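PDB 1H2B: alcohol dehydrogenase from Aeropyrum pernix, which probably catalyses the NAD-dependent interconversion of alcohols and their aldehydes or ketones, as a zinc-containing medium-chain dehydrogenase. Local coordinates for residues B[77-85]-B[160-169]; B[99-107]-B[309-319]. All coordinates share one frame; numbering follows the deposited sequence.

Interaction 1: residues B[77-85]-B[160-169]; sequences LGHENVGYI and LVEMAPLADA. With ZN (zinc ion), chain J; OCA (octanoic acid (caprylic acid)), chain H.
The imidazole of His79 carries Asp168 at its edge, CG of the acid lying in the ring plane while the carboxylate stands at 90° to it; the Tyr84 ring takes Leu160 CD2 over one face. His79 and Asp168 are both ligands of the active-site zinc of a medium-chain alcohol dehydrogenase. His79 NE2 binds the metal at 2.1 Å and Asp168 OD1 at 2.0 Å, while O1 of the octanoic acid and Cys54 complete the site. With CG of His79 held between its backbone N and carbonyl carbon, the ring swings toward the helix 166-181 side. Beside it, Asp168 OD2 and O2 of the octanoic acid are 2.6 Å apart.

Next in the chain, Glu80 runs extended with CG anti to the backbone N (chi1 -176°), laying its carboxylate across the start of helix 166-181. Its OE2 accepts from Ala169 N at 2.8 Å, on the anti side and 27° out of the carboxylate plane, and touches Asp168 CB; OE1 pairs with Arg354, a residue that also binds NAD. An alanine in place of Glu80 would remove both grips and is likely to leave Arg354 without its charged mate and to open a gap beside the zinc ligand Asp168.

Along strand 81-88 the contact turns apolar. Val82 fits between Leu160 and Ala164, its CG2 3.8 Å from Ala164 CB, and Leu160 CD2 sits 4.0 Å from the centroid of the Tyr84 ring.

Interaction 2: residues B[99-107]-B[309-319]; sequences DPVILHPAV and VGNYVELHELV. With NAJ (nicotinamide-adenine-dinucleotide (acidic form)), chain I.
Strand 100-103 and helix 312-319 run at 129° to each other, their axes approaching to 10.6 Å, and the backbones come nearest at His104 and Tyr312, just beyond the strand and in the first turn of the helix. The helix belongs to the Rossmann-type coenzyme domain, and the strand to the GroES-like catalytic domain, so the contact lies across the cleft between them.

His104 is the polar link. With CG anti to the backbone N (chi1 -170°), its ring reaches out to the turn before the helix, where NE2 donates to Gly310 O at 2.7 Å; the acceptor is nearly in the ring plane, although the donor stands 39° out of the carbonyl plane. At the other ring nitrogen, ND1 accepts from Ala106 N at 3.1 Å, and Pro105 CD lies over one face, toward its rim. Bonds at both nitrogens thus fix the rotation of the ring.

Leu315 presses CD2 against His104 CA at 3.7 Å. Back along the strand, Ile102 and Val319 lie alongside each other, pointing opposite ways, with 4.0 Å between their CG2 atoms. At the other end Pro105 CG meets Val309 CG1 at 3.8 Å, close to the cofactor, whose carboxamide O7N accepts from Val309 N at 2.7 Å.

At the helix start Asn311 and Glu314 form a capping box, each side chain accepting from the other's backbone N, and Glu314 also pairs with Arg175. Tyr312 hydrogen-bonds through OH to Val148 O and makes a cation-pi contact with Arg116 of a second subunit. Because NE2 donates and ND1 accepts, His104 is probably neutral, joining the domains by a directed hydrogen bond rather than by charge.

How the interactions relate
Both contacts are buried and share one sheet: strands 81-88 and 100-103 are antiparallel neighbours, with Gly83 O 2.9 Å from Val101 N, probably hydrogen-bonded. Their centres are about 9 Å apart, and Ala167 of interaction 1 packs by its carbonyl O against Pro105 CD of interaction 2. Interaction 1 lies within reach of no other subunit and combines metal coordination, a carboxylate and apolar packing. Interaction 2 is mainly apolar, with a single direct hydrogen bond between its segments, and its helix carries partly exposed residues that meet a second subunit. Both reach the active site: 77-85/160-169 supplies zinc ligands, whereas Val309 of 309-319 holds the nicotinamide carboxamide.

Interaction 1: residues B[77-85]-B[160-169]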
loop_
_atom_site.group_PDB
_atom_site.type_symbol
_atom_site.label_atom_id
_atom_site.label_comp_id
_atom_site.label_asym_id
_atom_site.label_seq_id
_atom_site.Cartn_x
_atom_site.Cartn_y
_atom_site.Cartn_z
ATOM N N LEU B 77 14.300 11.977 -34.420
ATOM C CA LEU B 77 13.802 10.960 -33.470
ATOM C C LEU B 77 14.921 10.602 -32.489
ATOM O O LEU B 77 16.068 11.064 -32.610
ATOM C CB LEU B 77 13.311 9.704 -34.208
ATOM C CG LEU B 77 12.067 9.806 -35.101
ATOM C CD1 LEU B 77 11.357 8.415 -35.220
ATOM C CD2 LEU B 77 11.115 10.940 -34.868
ATOM N N GLY B 78 14.573 9.757 -31.518
ATOM C CA GLY B 78 15.538 9.105 -30.608
ATOM C C GLY B 78 15.282 9.538 -29.173
ATOM O O GLY B 78 15.625 10.672 -28.807
ATOM N N HIS B 79 14.736 8.646 -28.346
ATOM C CA HIS B 79 14.371 9.035 -26.973
ATOM C C HIS B 79 15.003 8.140 -25.900
ATOM O O HIS B 79 14.552 8.145 -24.735
ATOM C CB HIS B 79 12.834 9.033 -26.799
ATOM C CG HIS B 79 12.205 7.721 -27.154
ATOM N ND1 HIS B 79 11.839 7.404 -28.449
ATOM C CD2 HIS B 79 11.820 6.672 -26.379
ATOM C CE1 HIS B 79 11.305 6.191 -28.455
ATOM N NE2 HIS B 79 11.301 5.717 -27.223
ATOM N N GLU B 80 16.081 7.476 -26.254
ATOM C CA GLU B 80 16.727 6.508 -25.376
ATOM C C GLU B 80 18.214 6.788 -25.408
ATOM O O GLU B 80 19.015 6.134 -26.078
ATOM C CB GLU B 80 16.338 5.077 -25.837
ATOM C CG GLU B 80 16.874 3.976 -24.938
ATOM C CD GLU B 80 16.290 2.639 -25.343
ATOM O OE1 GLU B 80 16.933 1.974 -26.166
ATOM O OE2 GLU B 80 15.196 2.290 -24.856
ATOM N N ASN B 81 18.615 7.797 -24.616
ATOM C CA ASN B 81 19.900 8.450 -24.886
ATOM C C ASN B 81 20.899 8.473 -23.752
ATOM O O ASN B 81 20.542 8.765 -22.623
ATOM C CB ASN B 81 19.613 9.891 -25.304
ATOM C CG ASN B 81 18.727 9.918 -26.545
ATOM O OD1 ASN B 81 19.081 9.282 -27.538
ATOM N ND2 ASN B 81 17.631 10.669 -26.503
ATOM N N VAL B 82 22.156 8.210 -24.094
ATOM C CA VAL B 82 23.295 8.463 -23.197
ATOM C C VAL B 82 24.332 9.296 -23.937
ATOM O O VAL B 82 24.348 9.306 -25.187
ATOM C CB VAL B 82 23.999 7.169 -22.700
ATOM C CG1 VAL B 82 23.103 6.432 -21.664
ATOM C CG2 VAL B 82 24.431 6.271 -23.871
ATOM N N GLY B 83 25.180 9.993 -23.190
ATOM C CA GLY B 83 26.175 10.795 -23.860
ATOM C C GLY B 83 27.048 11.500 -22.836
ATOM O O GLY B 83 27.174 11.068 -21.699
ATOM N N TYR B 84 27.664 12.572 -23.316
ATOM C CA TYR B 84 28.561 13.362 -22.483
ATOM C C TYR B 84 28.071 14.794 -22.521
ATOM O O TYR B 84 27.652 15.301 -23.574
ATOM C CB TYR B 84 29.983 13.307 -23.047
ATOM C CG TYR B 84 30.560 11.930 -23.118
ATOM C CD1 TYR B 84 30.461 11.169 -24.288
ATOM C CD2 TYR B 84 31.163 11.377 -22.010
ATOM C CE1 TYR B 84 30.994 9.871 -24.357
ATOM C CE2 TYR B 84 31.700 10.092 -22.055
ATOM C CZ TYR B 84 31.607 9.356 -23.234
ATOM O OH TYR B 84 32.142 8.104 -23.303
ATOM N N ILE B 85 28.093 15.464 -21.378
ATOM C CA ILE B 85 27.698 16.871 -21.379
ATOM C C ILE B 85 28.567 17.580 -22.418
ATOM O O ILE B 85 29.790 17.346 -22.464
ATOM C CB ILE B 85 27.892 17.508 -19.982
ATOM C CG1 ILE B 85 26.952 16.866 -18.925
ATOM C CG2 ILE B 85 27.691 19.029 -20.035
ATOM C CD1 ILE B 85 25.469 17.146 -19.085
ATOM N N LEU B 160 29.166 2.787 -21.267
ATOM C CA LEU B 160 28.150 3.873 -21.361
ATOM C C LEU B 160 27.104 3.535 -22.420
ATOM O O LEU B 160 25.882 3.652 -22.207
ATOM C CB LEU B 160 28.817 5.241 -21.663
ATOM C CG LEU B 160 27.875 6.432 -21.862
ATOM C CD1 LEU B 160 27.163 6.724 -20.555
ATOM C CD2 LEU B 160 28.675 7.642 -22.245
ATOM N N VAL B 161 27.586 3.124 -23.592
ATOM C CA VAL B 161 26.696 2.827 -24.710
ATOM C C VAL B 161 25.765 1.653 -24.385
ATOM O O VAL B 161 24.566 1.675 -24.727
ATOM C CB VAL B 161 27.560 2.489 -25.962
ATOM C CG1 VAL B 161 26.707 1.877 -27.095
ATOM C CG2 VAL B 161 28.271 3.759 -26.443
ATOM N N GLU B 162 26.296 0.637 -23.695
ATOM C CA GLU B 162 25.520 -0.507 -23.263
ATOM C C GLU B 162 24.412 -0.144 -22.270
ATOM O O GLU B 162 23.455 -0.872 -22.138
ATOM C CB GLU B 162 26.466 -1.567 -22.670
ATOM C CG GLU B 162 27.123 -2.425 -23.748
ATOM C CD GLU B 162 27.888 -3.614 -23.178
ATOM O OE1 GLU B 162 27.580 -4.061 -22.031
ATOM O OE2 GLU B 162 28.798 -4.101 -23.892
ATOM N N MET B 163 24.548 0.996 -21.607
ATOM C CA MET B 163 23.528 1.473 -20.693
ATOM C C MET B 163 22.426 2.257 -21.397
ATOM O O MET B 163 21.444 2.614 -20.741
ATOM C CB MET B 163 24.172 2.363 -19.631
ATOM C CG MET B 163 25.076 1.523 -18.666
ATOM S SD MET B 163 25.744 2.563 -17.308
ATOM C CE MET B 163 24.325 2.659 -16.171
ATOM N N ALA B 164 22.591 2.582 -22.674
ATOM C CA ALA B 164 21.634 3.462 -23.326
ATOM C C ALA B 164 20.182 2.985 -23.153
ATOM O O ALA B 164 19.299 3.791 -22.824
ATOM C CB ALA B 164 21.922 3.648 -24.845
ATOM N N PRO B 165 19.918 1.691 -23.391
ATOM C CA PRO B 165 18.515 1.254 -23.305
ATOM C C PRO B 165 17.902 1.395 -21.940
ATOM O O PRO B 165 16.659 1.361 -21.907
ATOM C CB PRO B 165 18.584 -0.215 -23.748
ATOM C CG PRO B 165 19.745 -0.173 -24.722
ATOM C CD PRO B 165 20.777 0.591 -23.897
ATOM N N LEU B 166 18.683 1.578 -20.880
ATOM C CA LEU B 166 18.067 1.774 -19.550
ATOM C C LEU B 166 17.195 3.045 -19.531
ATOM O O LEU B 166 16.248 3.154 -18.724
ATOM C CB LEU B 166 19.159 1.880 -18.430
ATOM C CG LEU B 166 20.066 0.651 -18.394
ATOM C CD1 LEU B 166 21.103 0.960 -17.335
ATOM C CD2 LEU B 166 19.284 -0.628 -17.959
ATOM N N ALA B 167 17.490 4.008 -20.428
ATOM C CA ALA B 167 16.816 5.308 -20.429
ATOM C C ALA B 167 15.361 5.261 -20.882
ATOM O O ALA B 167 14.597 6.162 -20.581
ATOM C CB ALA B 167 17.570 6.287 -21.341
ATOM N N ASP B 168 14.959 4.168 -21.540
ATOM C CA ASP B 168 13.562 4.070 -21.951
ATOM C C ASP B 168 13.075 2.612 -21.830
ATOM O O ASP B 168 12.162 2.310 -21.062
ATOM C CB ASP B 168 13.419 4.544 -23.385
ATOM C CG ASP B 168 12.004 4.594 -23.830
ATOM O OD1 ASP B 168 11.700 3.829 -24.791
ATOM O OD2 ASP B 168 11.143 5.328 -23.296
ATOM N N ALA B 169 13.706 1.704 -22.561
ATOM C CA ALA B 169 13.363 0.280 -22.399
ATOM C C ALA B 169 13.504 -0.172 -20.952
ATOM O O ALA B 169 12.569 -0.798 -20.395
ATOM C CB ALA B 169 14.242 -0.617 -23.279
HETATM ZN ZN ZN J . 10.529 3.951 -26.470
HETATM C C1 OCA H . 8.200 5.333 -25.365
HETATM C C2 OCA H . 6.708 5.688 -25.433
HETATM C C3 OCA H . 6.391 6.899 -24.539
HETATM C C4 OCA H . 5.054 7.566 -24.817
HETATM C C5 OCA H . 4.951 8.849 -23.993
HETATM C C6 OCA H . 3.544 9.440 -24.057
HETATM C C7 OCA H . 3.355 10.663 -23.167
HETATM C C8 OCA H . 1.930 11.169 -23.311
HETATM O O1 OCA H . 8.686 4.486 -26.165
HETATM O O2 OCA H . 8.931 5.855 -24.497
#

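Interaction 2: residues B[99-107]-B[309-319]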
loop_
_atom_site.group_PDB
_atom_site.type_symbol
_atom_site.label_atom_id
_atom_site.label_comp_id
_atom_site.label_asym_id
_atom_site.label_seq_id
_atom_site.Cartn_x
_atom_site.Cartn_y
_atom_site.Cartn_z
ATOM N N ASP B 99 31.184 15.187 -18.805
ATOM C CA ASP B 99 30.618 14.308 -17.779
ATOM C C ASP B 99 29.716 13.273 -18.479
ATOM O O ASP B 99 28.834 13.669 -19.236
ATOM C CB ASP B 99 29.751 15.090 -16.806
ATOM C CG ASP B 99 30.541 15.931 -15.810
ATOM O OD1 ASP B 99 31.755 15.648 -15.674
ATOM O OD2 ASP B 99 29.959 16.841 -15.135
ATOM N N PRO B 100 29.881 11.986 -18.211
ATOM C CA PRO B 100 28.976 10.990 -18.802
ATOM C C PRO B 100 27.624 11.011 -18.105
ATOM O O PRO B 100 27.540 11.137 -16.874
ATOM C CB PRO B 100 29.680 9.653 -18.548
ATOM C CG PRO B 100 30.493 9.946 -17.228
ATOM C CD PRO B 100 30.986 11.365 -17.429
ATOM N N VAL B 101 26.575 10.868 -18.914
ATOM C CA VAL B 101 25.213 11.018 -18.396
ATOM C C VAL B 101 24.260 10.076 -19.124
ATOM O O VAL B 101 24.503 9.623 -20.278
ATOM C CB VAL B 101 24.661 12.461 -18.563
ATOM C CG1 VAL B 101 25.490 13.471 -17.725
ATOM C CG2 VAL B 101 24.594 12.894 -20.057
ATOM N N ILE B 102 23.165 9.763 -18.430
ATOM C CA ILE B 102 22.035 9.084 -19.041
ATOM C C ILE B 102 20.846 10.012 -18.876
ATOM O O ILE B 102 20.714 10.727 -17.886
ATOM C CB ILE B 102 21.783 7.670 -18.417
ATOM C CG1 ILE B 102 20.568 6.972 -19.113
ATOM C CG2 ILE B 102 21.513 7.754 -16.873
ATOM C CD1 ILE B 102 20.565 5.455 -18.769
ATOM N N LEU B 103 19.987 10.033 -19.882
ATOM C CA LEU B 103 18.880 10.985 -19.892
ATOM C C LEU B 103 17.533 10.373 -19.665
ATOM O O LEU B 103 17.100 9.477 -20.414
ATOM C CB LEU B 103 18.823 11.791 -21.213
ATOM C CG LEU B 103 20.143 12.478 -21.572
ATOM C CD1 LEU B 103 20.009 13.261 -22.918
ATOM C CD2 LEU B 103 20.530 13.456 -20.482
ATOM N N HIS B 104 16.814 10.879 -18.657
ATOM C CA HIS B 104 15.397 10.561 -18.549
ATOM C C HIS B 104 14.665 11.146 -19.761
ATOM O O HIS B 104 14.978 12.251 -20.192
ATOM C CB HIS B 104 14.822 11.187 -17.288
ATOM C CG HIS B 104 13.438 10.719 -16.985
ATOM N ND1 HIS B 104 12.333 11.219 -17.636
ATOM C CD2 HIS B 104 12.998 9.724 -16.186
ATOM C CE1 HIS B 104 11.250 10.559 -17.239
ATOM N NE2 HIS B 104 11.633 9.648 -16.348
ATOM N N PRO B 105 13.775 10.387 -20.394
ATOM C CA PRO B 105 13.244 10.883 -21.671
ATOM C C PRO B 105 12.301 12.061 -21.581
ATOM O O PRO B 105 12.024 12.638 -22.624
ATOM C CB PRO B 105 12.563 9.645 -22.293
ATOM C CG PRO B 105 12.466 8.628 -21.201
ATOM C CD PRO B 105 13.319 9.018 -20.073
ATOM N N ALA B 106 11.774 12.405 -20.408
ATOM C CA ALA B 106 10.851 13.536 -20.248
ATOM C C ALA B 106 11.619 14.790 -19.859
ATOM O O ALA B 106 12.562 14.728 -19.069
ATOM C CB ALA B 106 9.857 13.232 -19.131
ATOM N N VAL B 107 11.256 15.911 -20.454
ATOM C CA VAL B 107 11.776 17.198 -20.064
ATOM C C VAL B 107 10.624 17.905 -19.344
ATOM O O VAL B 107 9.589 18.204 -19.953
ATOM C CB VAL B 107 12.244 17.990 -21.327
ATOM C CG1 VAL B 107 12.490 19.473 -20.937
ATOM C CG2 VAL B 107 13.496 17.373 -21.896
ATOM N N VAL B 309 6.532 4.520 -19.145
ATOM C CA VAL B 309 7.942 4.883 -18.918
ATOM C C VAL B 309 8.229 4.790 -17.429
ATOM O O VAL B 309 8.041 3.740 -16.856
ATOM C CB VAL B 309 8.269 6.245 -19.597
ATOM C CG1 VAL B 309 9.808 6.448 -19.700
ATOM C CG2 VAL B 309 7.717 6.335 -21.029
ATOM N N GLY B 310 8.746 5.852 -16.798
ATOM C CA GLY B 310 8.838 5.843 -15.339
ATOM C C GLY B 310 9.317 7.187 -14.882
ATOM O O GLY B 310 9.465 8.133 -15.666
ATOM N N ASN B 311 9.496 7.303 -13.572
ATOM C CA ASN B 311 9.857 8.613 -13.043
ATOM C C ASN B 311 11.378 8.703 -12.797
ATOM O O ASN B 311 12.118 7.750 -13.044
ATOM C CB ASN B 311 8.985 8.961 -11.835
ATOM C CG ASN B 311 9.204 8.050 -10.653
ATOM O OD1 ASN B 311 10.312 7.584 -10.409
ATOM N ND2 ASN B 311 8.123 7.772 -9.900
ATOM N N TYR B 312 11.822 9.880 -12.354
ATOM C CA TYR B 312 13.264 10.101 -12.233
ATOM C C TYR B 312 13.885 9.221 -11.178
ATOM O O TYR B 312 14.972 8.684 -11.370
ATOM C CB TYR B 312 13.494 11.554 -11.905
ATOM C CG TYR B 312 14.944 11.965 -11.852
ATOM C CD1 TYR B 312 15.627 12.370 -13.009
ATOM C CD2 TYR B 312 15.607 11.964 -10.651
ATOM C CE1 TYR B 312 16.944 12.798 -12.976
ATOM C CE2 TYR B 312 16.968 12.381 -10.577
ATOM C CZ TYR B 312 17.618 12.791 -11.737
ATOM O OH TYR B 312 18.945 13.206 -11.676
ATOM N N VAL B 313 13.172 9.074 -10.074
ATOM C CA VAL B 313 13.695 8.214 -9.004
ATOM C C VAL B 313 13.835 6.762 -9.487
ATOM O O VAL B 313 14.831 6.085 -9.200
ATOM C CB VAL B 313 12.860 8.346 -7.717
ATOM C CG1 VAL B 313 13.164 7.227 -6.722
ATOM C CG2 VAL B 313 13.116 9.744 -7.097
ATOM N N GLU B 314 12.850 6.298 -10.235
ATOM C CA GLU B 314 12.902 4.939 -10.803
ATOM C C GLU B 314 14.099 4.778 -11.758
ATOM O O GLU B 314 14.766 3.748 -11.733
ATOM C CB GLU B 314 11.588 4.633 -11.533
ATOM C CG GLU B 314 10.494 4.377 -10.499
ATOM C CD GLU B 314 9.072 4.371 -11.060
ATOM O OE1 GLU B 314 8.820 4.946 -12.144
ATOM O OE2 GLU B 314 8.206 3.785 -10.366
ATOM N N LEU B 315 14.406 5.798 -12.577
ATOM C CA LEU B 315 15.586 5.688 -13.451
ATOM C C LEU B 315 16.848 5.607 -12.573
ATOM O O LEU B 315 17.743 4.802 -12.861
ATOM C CB LEU B 315 15.700 6.889 -14.413
ATOM C CG LEU B 315 16.873 6.777 -15.391
ATOM C CD1 LEU B 315 16.917 5.508 -16.248
ATOM C CD2 LEU B 315 16.823 8.087 -16.203
ATOM N N HIS B 316 16.881 6.400 -11.508
ATOM C CA HIS B 316 18.035 6.340 -10.617
ATOM C C HIS B 316 18.202 4.965 -9.993
ATOM O O HIS B 316 19.316 4.439 -9.941
ATOM C CB HIS B 316 17.856 7.394 -9.517
ATOM C CG HIS B 316 19.091 7.600 -8.718
ATOM N ND1 HIS B 316 20.087 8.474 -9.098
ATOM C CD2 HIS B 316 19.526 6.984 -7.601
ATOM C CE1 HIS B 316 21.076 8.404 -8.222
ATOM N NE2 HIS B 316 20.758 7.506 -7.306
ATOM N N GLU B 317 17.106 4.374 -9.487
ATOM C CA GLU B 317 17.175 3.016 -8.953
ATOM C C GLU B 317 17.647 1.991 -9.978
ATOM O O GLU B 317 18.424 1.096 -9.687
ATOM C CB GLU B 317 15.798 2.592 -8.442
ATOM C CG GLU B 317 15.410 3.436 -7.214
ATOM C CD GLU B 317 13.991 3.249 -6.739
ATOM O OE1 GLU B 317 13.260 2.396 -7.272
ATOM O OE2 GLU B 317 13.595 3.965 -5.803
ATOM N N LEU B 318 17.135 2.094 -11.208
ATOM C CA LEU B 318 17.527 1.162 -12.228
ATOM C C LEU B 318 19.009 1.301 -12.602
ATOM O O LEU B 318 19.684 0.298 -12.779
ATOM C CB LEU B 318 16.580 1.330 -13.458
ATOM C CG LEU B 318 17.009 0.487 -14.646
ATOM C CD1 LEU B 318 16.866 -1.039 -14.464
ATOM C CD2 LEU B 318 16.193 0.975 -15.842
ATOM N N VAL B 319 19.499 2.548 -12.724
ATOM C CA VAL B 319 20.892 2.782 -12.975
ATOM C C VAL B 319 21.729 2.129 -11.851
ATOM O O VAL B 319 22.747 1.530 -12.148
ATOM C CB VAL B 319 21.172 4.256 -13.094
ATOM C CG1 VAL B 319 22.718 4.531 -13.073
ATOM C CG2 VAL B 319 20.596 4.770 -14.398
HETATM P PA NAJ I . 10.549 -5.131 -29.633
HETATM O O1A NAJ I . 10.190 -5.105 -31.092
HETATM O O2A NAJ I . 12.030 -5.107 -29.220
HETATM O O5B NAJ I . 10.022 -6.453 -28.908
HETATM C C5B NAJ I . 8.743 -7.032 -29.202
HETATM C C4B NAJ I . 8.913 -8.501 -28.854
HETATM O O4B NAJ I . 7.604 -9.101 -28.928
HETATM C C3B NAJ I . 9.866 -9.251 -29.784
HETATM O O3B NAJ I . 10.823 -10.033 -29.051
HETATM C C2B NAJ I . 8.851 -10.089 -30.549
HETATM O O2B NAJ I . 9.396 -11.290 -31.118
HETATM C C1B NAJ I . 7.759 -10.387 -29.513
HETATM N N9A NAJ I . 6.466 -10.778 -30.071
HETATM C C8A NAJ I . 5.835 -10.394 -31.263
HETATM N N7A NAJ I . 4.617 -10.995 -31.339
HETATM C C5A NAJ I . 4.467 -11.763 -30.220
HETATM C C6A NAJ I . 3.462 -12.581 -29.764
HETATM N N6A NAJ I . 2.340 -12.816 -30.458
HETATM N N1A NAJ I . 3.605 -13.168 -28.534
HETATM C C2A NAJ I . 4.752 -13.022 -27.774
HETATM N N3A NAJ I . 5.745 -12.235 -28.245
HETATM C C4A NAJ I . 5.602 -11.623 -29.451
HETATM O O3 NAJ I . 9.747 -3.932 -28.965
HETATM P PN NAJ I . 10.161 -2.995 -27.718
HETATM O O1N NAJ I . 10.947 -1.857 -28.182
HETATM O O2N NAJ I . 10.670 -3.840 -26.619
HETATM O O5D NAJ I . 8.719 -2.378 -27.376
HETATM C C5D NAJ I . 7.722 -3.259 -26.863
HETATM C C4D NAJ I . 6.376 -2.551 -26.874
HETATM O O4D NAJ I . 6.388 -1.568 -25.824
HETATM C C3D NAJ I . 6.097 -1.763 -28.154
HETATM O O3D NAJ I . 4.671 -1.701 -28.337
HETATM C C2D NAJ I . 6.623 -0.361 -27.814
HETATM O O2D NAJ I . 6.097 0.681 -28.587
HETATM C C1D NAJ I . 6.129 -0.291 -26.358
HETATM N N1N NAJ I . 6.704 0.724 -25.475
HETATM C C2N NAJ I . 5.916 1.130 -24.439
HETATM C C3N NAJ I . 6.407 2.041 -23.519
HETATM C C7N NAJ I . 5.516 2.526 -22.423
HETATM O O7N NAJ I . 6.053 3.474 -21.635
HETATM N N7N NAJ I . 4.300 2.049 -22.141
HETATM C C4N NAJ I . 7.741 2.562 -23.598
HETATM C C5N NAJ I . 8.558 1.959 -24.596
HETATM C C6N NAJ I . 8.031 1.088 -25.531
#